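Long-range contact in Z-DNA binding protein kinase (Danio rerio, PDB 5J6X), which probably binds left-handed Z-DNA through this N-terminal Zalpha domain and acts as a protein kinase through a part not included here: residues A[26-31]-A[65-70]. Residues are numbered along the deposited sequence; the frame is centred on the assembly and turned at random.
Sequences RSTVQD and RPVWDL
S27 and W68 hold the tight part of this contact through their backbones. W68 N donates to S27 O (2.8 Å) in a nearly straight bond, 169° at the hydrogen. S27 N returns a more bent one to W68 O (3.0 Å). The two residues form a single antiparallel bridge of the hydrogen-bonded kind. S27 O also lies at the edge of the W68 indole, near its plane. Both residues are buried. The S27 side chain turns away from the strand and touches Y20 and L21 of helix 9-24. Its OG is hydrogen-bonded to G25 O, just ahead of the segment. The W68 ring meets Y48 edge to face and packs on L47, both of helix 40-52.

This is the winged helix-turn-helix fold of Zalpha domains. S27 alone pairs with strand 67-70, on the side away from strand 56-59, as the one-residue strand does in Zalpha domains. Helix 29-35 starts here: T28 is its N-cap, and OG1 accepts from D31 N (3.2 Å). OG1 sits between the backbone N and the carbonyl carbon (chi1 58°), which turns CG2 towards segment 65-70, 3.6 Å from R65 CB and close to V67 CG1.

The margins are looser and more exposed. On one side the extended R26 chain crosses V67, whose CG2 lies over one guanidinium face at its NE end, 3.8 Å from R26 NE. On the other, the Q30 amide stacks on the R65 guanidinium with planes 19° apart. Q30 CD is 3.8 Å from R65 CZ, displaced towards the rim of the group. A water bonded to T28 OG1 lies in the guanidinium plane and takes a weak, long bond from R65 NH1.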
ATOM      1  N   ARG A  26      -0.280  -4.928   8.140  1.00 33.22           N
ATOM      2  CA  ARG A  26      -1.303  -4.825   7.103  1.00 32.53           C
ATOM      3  C   ARG A  26      -2.290  -3.713   7.412  1.00 27.78           C
ATOM      4  O   ARG A  26      -2.770  -3.591   8.524  1.00 34.62           O
ATOM      5  CB  ARG A  26      -2.028  -6.155   6.893  1.00 33.49           C
ATOM      6  CG  ARG A  26      -2.822  -6.676   8.051  1.00 35.80           C
ATOM      7  CD  ARG A  26      -3.335  -8.051   7.714  1.00 31.93           C
ATOM      8  NE  ARG A  26      -4.522  -8.397   8.488  1.00 38.12           N
ATOM      9  CZ  ARG A  26      -5.161  -9.550   8.361  1.00 33.00           C
ATOM     10  NH1 ARG A  26      -4.712 -10.440   7.490  1.00 30.76           N
ATOM     11  NH2 ARG A  26      -6.232  -9.808   9.096  1.00 31.95           N
ATOM     12  N   SER A  27      -2.562  -2.893   6.404  1.00 28.79           N
ATOM     13  CA  SER A  27      -3.218  -1.610   6.584  1.00 24.76           C
ATOM     14  C   SER A  27      -4.229  -1.416   5.475  1.00 28.17           C
ATOM     15  O   SER A  27      -4.047  -1.939   4.385  1.00 31.73           O
ATOM     16  CB  SER A  27      -2.196  -0.472   6.543  1.00 30.67           C
ATOM     17  OG  SER A  27      -0.954  -0.824   7.140  1.00 32.80           O
ATOM     18  N   THR A  28      -5.271  -0.636   5.724  1.00 28.25           N
ATOM     19  CA  THR A  28      -6.190  -0.253   4.647  1.00 27.26           C
ATOM     20  C   THR A  28      -5.601   0.815   3.702  1.00 31.58           C
ATOM     21  O   THR A  28      -4.537   1.365   3.973  1.00 32.16           O
ATOM     22  CB  THR A  28      -7.490   0.271   5.219  1.00 27.81           C
ATOM     23  OG1 THR A  28      -7.221   1.384   6.075  1.00 26.77           O
ATOM     24  CG2 THR A  28      -8.165  -0.811   6.019  1.00 28.50           C
ATOM     25  N   VAL A  29      -6.275   1.119   2.594  1.00 26.47           N
ATOM     26  CA  VAL A  29      -5.750   2.158   1.726  1.00 28.94           C
ATOM     27  C   VAL A  29      -5.913   3.502   2.433  1.00 38.47           C
ATOM     28  O   VAL A  29      -5.130   4.440   2.236  1.00 39.50           O
ATOM     29  CB  VAL A  29      -6.436   2.201   0.344  1.00 35.34           C
ATOM     30  CG1 VAL A  29      -7.872   2.577   0.465  1.00 28.28           C
ATOM     31  CG2 VAL A  29      -5.718   3.190  -0.577  1.00 33.60           C
ATOM     32  N   GLN A  30      -6.920   3.566   3.295  1.00 41.03           N
ATOM     33  CA  GLN A  30      -7.198   4.765   4.059  1.00 34.38           C
ATOM     34  C   GLN A  30      -6.034   5.112   4.984  1.00 35.90           C
ATOM     35  O   GLN A  30      -5.531   6.224   4.919  1.00 40.34           O
ATOM     36  CB  GLN A  30      -8.497   4.598   4.849  1.00 33.39           C
ATOM     37  CG  GLN A  30      -9.750   4.993   4.086  1.00 30.04           C
ATOM     38  CD  GLN A  30     -10.158   3.971   3.045  1.00 32.88           C
ATOM     39  OE1 GLN A  30      -9.737   2.820   3.088  1.00 30.87           O
ATOM     40  NE2 GLN A  30     -10.997   4.386   2.111  1.00 37.70           N
ATOM     41  N   ASP A  31      -5.599   4.171   5.827  1.00 35.32           N
ATOM     42  CA  ASP A  31      -4.535   4.457   6.793  1.00 36.63           C
ATOM     43  C   ASP A  31      -3.311   4.929   6.035  1.00 38.38           C
ATOM     44  O   ASP A  31      -2.686   5.924   6.384  1.00 42.71           O
ATOM     45  CB  ASP A  31      -4.170   3.228   7.643  1.00 41.34           C
ATOM     46  CG  ASP A  31      -5.305   2.761   8.554  1.00 45.10           C
ATOM     47  OD1 ASP A  31      -6.090   3.622   9.024  1.00 41.38           O
ATOM     48  OD2 ASP A  31      -5.405   1.519   8.783  1.00 40.86           O
ATOM     49  N   ARG A  65     -12.692  -3.951   5.821  1.00 29.26           N
ATOM     50  CA  ARG A  65     -12.011  -3.304   4.706  1.00 26.48           C
ATOM     51  C   ARG A  65     -10.825  -4.135   4.228  1.00 28.62           C
ATOM     52  O   ARG A  65     -10.123  -4.748   5.038  1.00 25.97           O
ATOM     53  CB  ARG A  65     -11.517  -1.911   5.098  1.00 28.05           C
ATOM     54  CG  ARG A  65     -12.555  -0.843   5.027  1.00 30.93           C
ATOM     55  CD  ARG A  65     -11.986   0.545   5.316  1.00 24.13           C
ATOM     56  NE  ARG A  65     -12.976   1.562   4.972  1.00 26.84           N
ATOM     57  CZ  ARG A  65     -12.941   2.818   5.384  1.00 29.86           C
ATOM     58  NH1 ARG A  65     -11.962   3.230   6.175  1.00 34.00           N
ATOM     59  NH2 ARG A  65     -13.892   3.663   5.008  1.00 33.17           N
ATOM     60  N   PRO A  66     -10.575  -4.131   2.905  1.00 30.18           N
ATOM     61  CA  PRO A  66      -9.397  -4.852   2.425  1.00 29.39           C
ATOM     62  C   PRO A  66      -8.125  -4.219   2.987  1.00 30.37           C
ATOM     63  O   PRO A  66      -8.021  -2.992   3.066  1.00 31.50           O
ATOM     64  CB  PRO A  66      -9.494  -4.719   0.899  1.00 26.48           C
ATOM     65  CG  PRO A  66     -10.363  -3.558   0.657  1.00 23.45           C
ATOM     66  CD  PRO A  66     -11.273  -3.412   1.826  1.00 22.74           C
ATOM     67  N   VAL A  67      -7.196  -5.068   3.419  1.00 33.62           N
ATOM     68  CA  VAL A  67      -5.914  -4.625   3.952  1.00 31.44           C
ATOM     69  C   VAL A  67      -4.770  -5.150   3.096  1.00 32.19           C
ATOM     70  O   VAL A  67      -4.845  -6.255   2.555  1.00 35.50           O
ATOM     71  CB  VAL A  67      -5.722  -5.085   5.407  1.00 27.75           C
ATOM     72  CG1 VAL A  67      -6.613  -4.269   6.330  1.00 23.94           C
ATOM     73  CG2 VAL A  67      -6.015  -6.552   5.529  1.00 28.20           C
ATOM     74  N   TRP A  68      -3.717  -4.350   2.966  1.00 32.98           N
ATOM     75  CA  TRP A  68      -2.547  -4.739   2.192  1.00 31.01           C
ATOM     76  C   TRP A  68      -1.388  -5.042   3.117  1.00 34.33           C
ATOM     77  O   TRP A  68      -1.239  -4.370   4.126  1.00 36.75           O
ATOM     78  CB  TRP A  68      -2.159  -3.638   1.232  1.00 27.44           C
ATOM     79  CG  TRP A  68      -3.215  -3.321   0.279  1.00 32.67           C
ATOM     80  CD1 TRP A  68      -4.336  -2.567   0.511  1.00 31.33           C
ATOM     81  CD2 TRP A  68      -3.282  -3.743  -1.086  1.00 29.23           C
ATOM     82  NE1 TRP A  68      -5.096  -2.504  -0.631  1.00 28.86           N
ATOM     83  CE2 TRP A  68      -4.469  -3.210  -1.626  1.00 31.13           C
ATOM     84  CE3 TRP A  68      -2.460  -4.518  -1.901  1.00 28.03           C
ATOM     85  CZ2 TRP A  68      -4.843  -3.427  -2.951  1.00 30.97           C
ATOM     86  CZ3 TRP A  68      -2.836  -4.735  -3.209  1.00 27.74           C
ATOM     87  CH2 TRP A  68      -4.010  -4.187  -3.723  1.00 30.17           C
ATOM     88  N   ASP A  69      -0.580  -6.046   2.775  1.00 30.83           N
ATOM     89  CA  ASP A  69       0.664  -6.330   3.488  1.00 34.57           C
ATOM     90  C   ASP A  69       1.759  -6.768   2.506  1.00 33.91           C
ATOM     91  O   ASP A  69       1.516  -6.891   1.303  1.00 29.92           O
ATOM     92  CB  ASP A  69       0.467  -7.406   4.568  1.00 34.60           C
ATOM     93  CG  ASP A  69       1.436  -7.240   5.730  1.00 39.77           C
ATOM     94  OD1 ASP A  69       2.400  -6.465   5.551  1.00 34.69           O
ATOM     95  OD2 ASP A  69       1.245  -7.866   6.804  1.00 41.66           O
ATOM     96  N   LEU A  70       2.953  -7.024   3.032  1.00 33.27           N
ATOM     97  CA  LEU A  70       4.123  -7.288   2.192  1.00 33.96           C
ATOM     98  C   LEU A  70       4.303  -8.772   1.924  1.00 33.92           C
ATOM     99  O   LEU A  70       4.246  -9.612   2.835  1.00 34.79           O
ATOM    100  CB  LEU A  70       5.387  -6.719   2.838  1.00 29.68           C
ATOM    101  CG  LEU A  70       5.389  -5.207   3.047  1.00 37.36           C
ATOM    102  CD1 LEU A  70       6.475  -4.830   4.023  1.00 37.61           C
ATOM    103  CD2 LEU A  70       5.568  -4.445   1.727  1.00 36.42           C
TER
HETATM  104  O   HOH W   1      -9.128   2.166   7.697  1.00 30.03           O